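Local coordinates for protein putative protease (Parabacteroides distasonis ATCC 8503, PDB 3KD4) that is of unknown function but is probably an exported protein, tentatively regarded as a protease, with two domains of uncharacterised families, at residues I448-K454 with D486-L490. Residues are numbered along the deposited sequence; the frame is centred on the assembly and turned at random.
Sequences ISKPFGK and DVRSL
Strand 448-450 runs nearly antiparallel to helix segment 486-490, their axes 8.8 Å apart at closest approach and 154° between directions, and a type I turn from Lys-450 to Gly-453 carries the chain back as the next strand. The packing illustrates how a helix is seated on the end of a beta hairpin, with one leucine meeting both strands. Leu-490 is that residue. Its CD2 branch lies against the first strand, 3.7 Å from Ile-448 O and 3.8 Å from Lys-450 CG, while CD1 presses on the second, a tight 3.5 Å from Gly-453 CA. Because Gly-453 has only hydrogen on that side, the methyl can settle directly on the backbone. Ile-448 extends CG1 anti to its backbone N (chi1 178°), which carries CD1 to Ser-489 at the helix surface, 3.6 Å from OG. That hydroxyl bends back on its own helix, its hydrogen bond reaching Asp-486 O from above the carbonyl plane. CB and CG of Lys-450 lie against Leu-490, CG also against Asp-486 O; the bend at chi2 (-60°) then turns CD toward the carboxylate and CE toward Ser-489 OG, so the side chains of Lys-450 and Asp-486 cross at about a right angle. Lys-450 NZ and Asp-486 OD1 form only a long salt bridge, at 4.0 Å, but a water joins them, accepting from the ammonium and donating to the carboxylate; its link to Ser-489 OG is weak. The other oxygen, Asp-486 OD2, comes 3.8 Å from Pro-451 CD at the turn. Strand 446-450 is an edge strand of a five-stranded mixed sheet, where backbone hydrogen bonds join Ile-448 to Val-455 and Lys-454 to Glu-473 on strand 465-474. Within the turn, Phe-452 touches Glu-483 of helix 481-495 and Phe-479 of strand 478-479, which also meets Val-487, so helix, hairpin end and short strand come together within the DUF3858 region.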
ATOM      1  N   ILE A 448     -29.252  -9.551 -11.725  1.00 22.86           N
ATOM      2  CA  ILE A 448     -28.327  -9.136 -12.758  1.00 23.62           C
ATOM      3  C   ILE A 448     -27.140 -10.105 -12.704  1.00 24.12           C
ATOM      4  O   ILE A 448     -26.502 -10.292 -11.668  1.00 23.56           O
ATOM      5  CB  ILE A 448     -27.902  -7.656 -12.615  1.00 23.71           C
ATOM      6  CG1 ILE A 448     -26.889  -7.319 -13.716  1.00 24.93           C
ATOM      7  CG2 ILE A 448     -27.362  -7.368 -11.187  1.00 22.87           C
ATOM      8  CD1 ILE A 448     -26.639  -5.844 -13.925  1.00 26.53           C
ATOM      9  N   SER A 449     -26.898 -10.774 -13.811  1.00 25.62           N
ATOM     10  CA  SER A 449     -25.896 -11.810 -13.865  1.00 27.13           C
ATOM     11  C   SER A 449     -24.890 -11.513 -14.969  1.00 27.31           C
ATOM     12  O   SER A 449     -25.264 -11.248 -16.115  1.00 27.62           O
ATOM     13  CB  SER A 449     -26.579 -13.145 -14.115  1.00 27.07           C
ATOM     14  OG  SER A 449     -25.679 -14.169 -13.792  1.00 31.70           O
ATOM     15  N   LYS A 450     -23.613 -11.553 -14.627  1.00 27.33           N
ATOM     16  CA  LYS A 450     -22.561 -11.198 -15.560  1.00 28.13           C
ATOM     17  C   LYS A 450     -21.496 -12.257 -15.456  1.00 28.11           C
ATOM     18  O   LYS A 450     -21.545 -13.106 -14.563  1.00 27.97           O
ATOM     19  CB  LYS A 450     -21.967  -9.818 -15.214  1.00 28.15           C
ATOM     20  CG  LYS A 450     -22.920  -8.640 -15.463  1.00 30.17           C
ATOM     21  CD  LYS A 450     -23.375  -8.483 -16.902  1.00 30.98           C
ATOM     22  CE  LYS A 450     -24.357  -7.337 -17.002  1.00 33.37           C
ATOM     23  NZ  LYS A 450     -24.890  -7.123 -18.364  1.00 35.92           N
ATOM     24  N   PRO A 451     -20.521 -12.220 -16.367  1.00 29.18           N
ATOM     25  CA  PRO A 451     -19.525 -13.289 -16.337  1.00 29.30           C
ATOM     26  C   PRO A 451     -18.750 -13.417 -15.015  1.00 28.60           C
ATOM     27  O   PRO A 451     -18.341 -14.503 -14.684  1.00 28.95           O
ATOM     28  CB  PRO A 451     -18.580 -12.917 -17.484  1.00 29.68           C
ATOM     29  CG  PRO A 451     -19.419 -12.075 -18.428  1.00 28.78           C
ATOM     30  CD  PRO A 451     -20.367 -11.346 -17.558  1.00 29.68           C
ATOM     31  N   PHE A 452     -18.587 -12.346 -14.252  1.00 27.81           N
ATOM     32  CA  PHE A 452     -17.716 -12.423 -13.075  1.00 27.18           C
ATOM     33  C   PHE A 452     -18.457 -12.109 -11.783  1.00 26.26           C
ATOM     34  O   PHE A 452     -17.841 -11.947 -10.735  1.00 25.00           O
ATOM     35  CB  PHE A 452     -16.485 -11.539 -13.312  1.00 27.19           C
ATOM     36  CG  PHE A 452     -15.646 -12.003 -14.474  1.00 30.02           C
ATOM     37  CD1 PHE A 452     -15.062 -13.287 -14.463  1.00 33.72           C
ATOM     38  CD2 PHE A 452     -15.489 -11.210 -15.610  1.00 33.03           C
ATOM     39  CE1 PHE A 452     -14.314 -13.763 -15.574  1.00 33.28           C
ATOM     40  CE2 PHE A 452     -14.747 -11.661 -16.714  1.00 33.22           C
ATOM     41  CZ  PHE A 452     -14.148 -12.937 -16.688  1.00 33.48           C
ATOM     42  N   GLY A 453     -19.791 -12.078 -11.835  1.00 24.77           N
ATOM     43  CA  GLY A 453     -20.552 -11.936 -10.596  1.00 24.27           C
ATOM     44  C   GLY A 453     -22.045 -11.850 -10.802  1.00 23.38           C
ATOM     45  O   GLY A 453     -22.532 -12.036 -11.907  1.00 22.49           O
ATOM     46  N   LYS A 454     -22.762 -11.549  -9.723  1.00 22.69           N
ATOM     47  CA  LYS A 454     -24.224 -11.560  -9.760  1.00 22.54           C
ATOM     48  C   LYS A 454     -24.734 -10.791  -8.561  1.00 21.75           C
ATOM     49  O   LYS A 454     -24.133 -10.837  -7.502  1.00 20.98           O
ATOM     50  CB  LYS A 454     -24.716 -13.025  -9.728  1.00 22.93           C
ATOM     51  CG  LYS A 454     -26.232 -13.227  -9.683  1.00 25.17           C
ATOM     52  CD  LYS A 454     -26.617 -14.682  -9.770  1.00 27.77           C
ATOM     53  CE  LYS A 454     -26.377 -15.423  -8.458  1.00 32.80           C
ATOM     54  NZ  LYS A 454     -26.940 -16.864  -8.524  1.00 35.87           N
ATOM     55  N   ASP A 486     -19.355  -4.499 -17.388  1.00 24.47           N
ATOM     56  CA  ASP A 486     -20.034  -5.589 -16.728  1.00 25.28           C
ATOM     57  C   ASP A 486     -19.868  -5.586 -15.204  1.00 24.70           C
ATOM     58  O   ASP A 486     -20.856  -5.830 -14.501  1.00 26.49           O
ATOM     59  CB  ASP A 486     -19.583  -6.940 -17.291  1.00 25.90           C
ATOM     60  CG  ASP A 486     -20.107  -7.196 -18.696  1.00 28.97           C
ATOM     61  OD1 ASP A 486     -21.062  -6.504 -19.138  1.00 30.69           O
ATOM     62  OD2 ASP A 486     -19.547  -8.092 -19.372  1.00 34.63           O
ATOM     63  N   VAL A 487     -18.669  -5.329 -14.675  1.00 22.67           N
ATOM     64  CA  VAL A 487     -18.523  -5.315 -13.222  1.00 21.40           C
ATOM     65  C   VAL A 487     -19.119  -4.011 -12.628  1.00 21.32           C
ATOM     66  O   VAL A 487     -19.686  -4.001 -11.537  1.00 20.17           O
ATOM     67  CB  VAL A 487     -17.070  -5.587 -12.740  1.00 21.27           C
ATOM     68  CG1 VAL A 487     -16.113  -4.536 -13.219  1.00 20.10           C
ATOM     69  CG2 VAL A 487     -17.042  -5.732 -11.182  1.00 21.65           C
ATOM     70  N   ARG A 488     -19.009  -2.918 -13.373  1.00 21.75           N
ATOM     71  CA  ARG A 488     -19.588  -1.672 -12.939  1.00 22.16           C
ATOM     72  C   ARG A 488     -21.106  -1.806 -12.811  1.00 22.48           C
ATOM     73  O   ARG A 488     -21.692  -1.306 -11.872  1.00 21.66           O
ATOM     74  CB  ARG A 488     -19.233  -0.562 -13.904  1.00 22.38           C
ATOM     75  CG  ARG A 488     -19.871   0.774 -13.558  1.00 24.34           C
ATOM     76  CD  ARG A 488     -19.398   1.751 -14.560  1.00 29.71           C
ATOM     77  NE  ARG A 488     -20.003   3.054 -14.386  1.00 35.12           N
ATOM     78  CZ  ARG A 488     -21.021   3.526 -15.114  1.00 41.49           C
ATOM     79  NH1 ARG A 488     -21.593   2.793 -16.078  1.00 42.32           N
ATOM     80  NH2 ARG A 488     -21.477   4.757 -14.875  1.00 42.87           N
ATOM     81  N   SER A 489     -21.740  -2.493 -13.741  1.00 23.22           N
ATOM     82  CA  SER A 489     -23.188  -2.664 -13.636  1.00 23.76           C
ATOM     83  C   SER A 489     -23.569  -3.495 -12.390  1.00 22.91           C
ATOM     84  O   SER A 489     -24.536  -3.178 -11.738  1.00 21.96           O
ATOM     85  CB  SER A 489     -23.769  -3.209 -14.944  1.00 24.27           C
ATOM     86  OG  SER A 489     -23.447  -4.573 -15.117  1.00 29.19           O
ATOM     87  N   LEU A 490     -22.741  -4.471 -11.995  1.00 22.25           N
ATOM     88  CA  LEU A 490     -22.980  -5.222 -10.768  1.00 21.34           C
ATOM     89  C   LEU A 490     -22.865  -4.333  -9.558  1.00 22.04           C
ATOM     90  O   LEU A 490     -23.757  -4.319  -8.673  1.00 21.28           O
ATOM     91  CB  LEU A 490     -22.003  -6.414 -10.635  1.00 21.14           C
ATOM     92  CG  LEU A 490     -22.059  -7.505 -11.709  1.00 20.35           C
ATOM     93  CD1 LEU A 490     -20.952  -8.596 -11.511  1.00 16.52           C
ATOM     94  CD2 LEU A 490     -23.453  -8.172 -11.757  1.00 19.85           C
TER
HETATM   95  O   HOH W   1     -23.171  -4.900 -18.585  1.00 50.35           O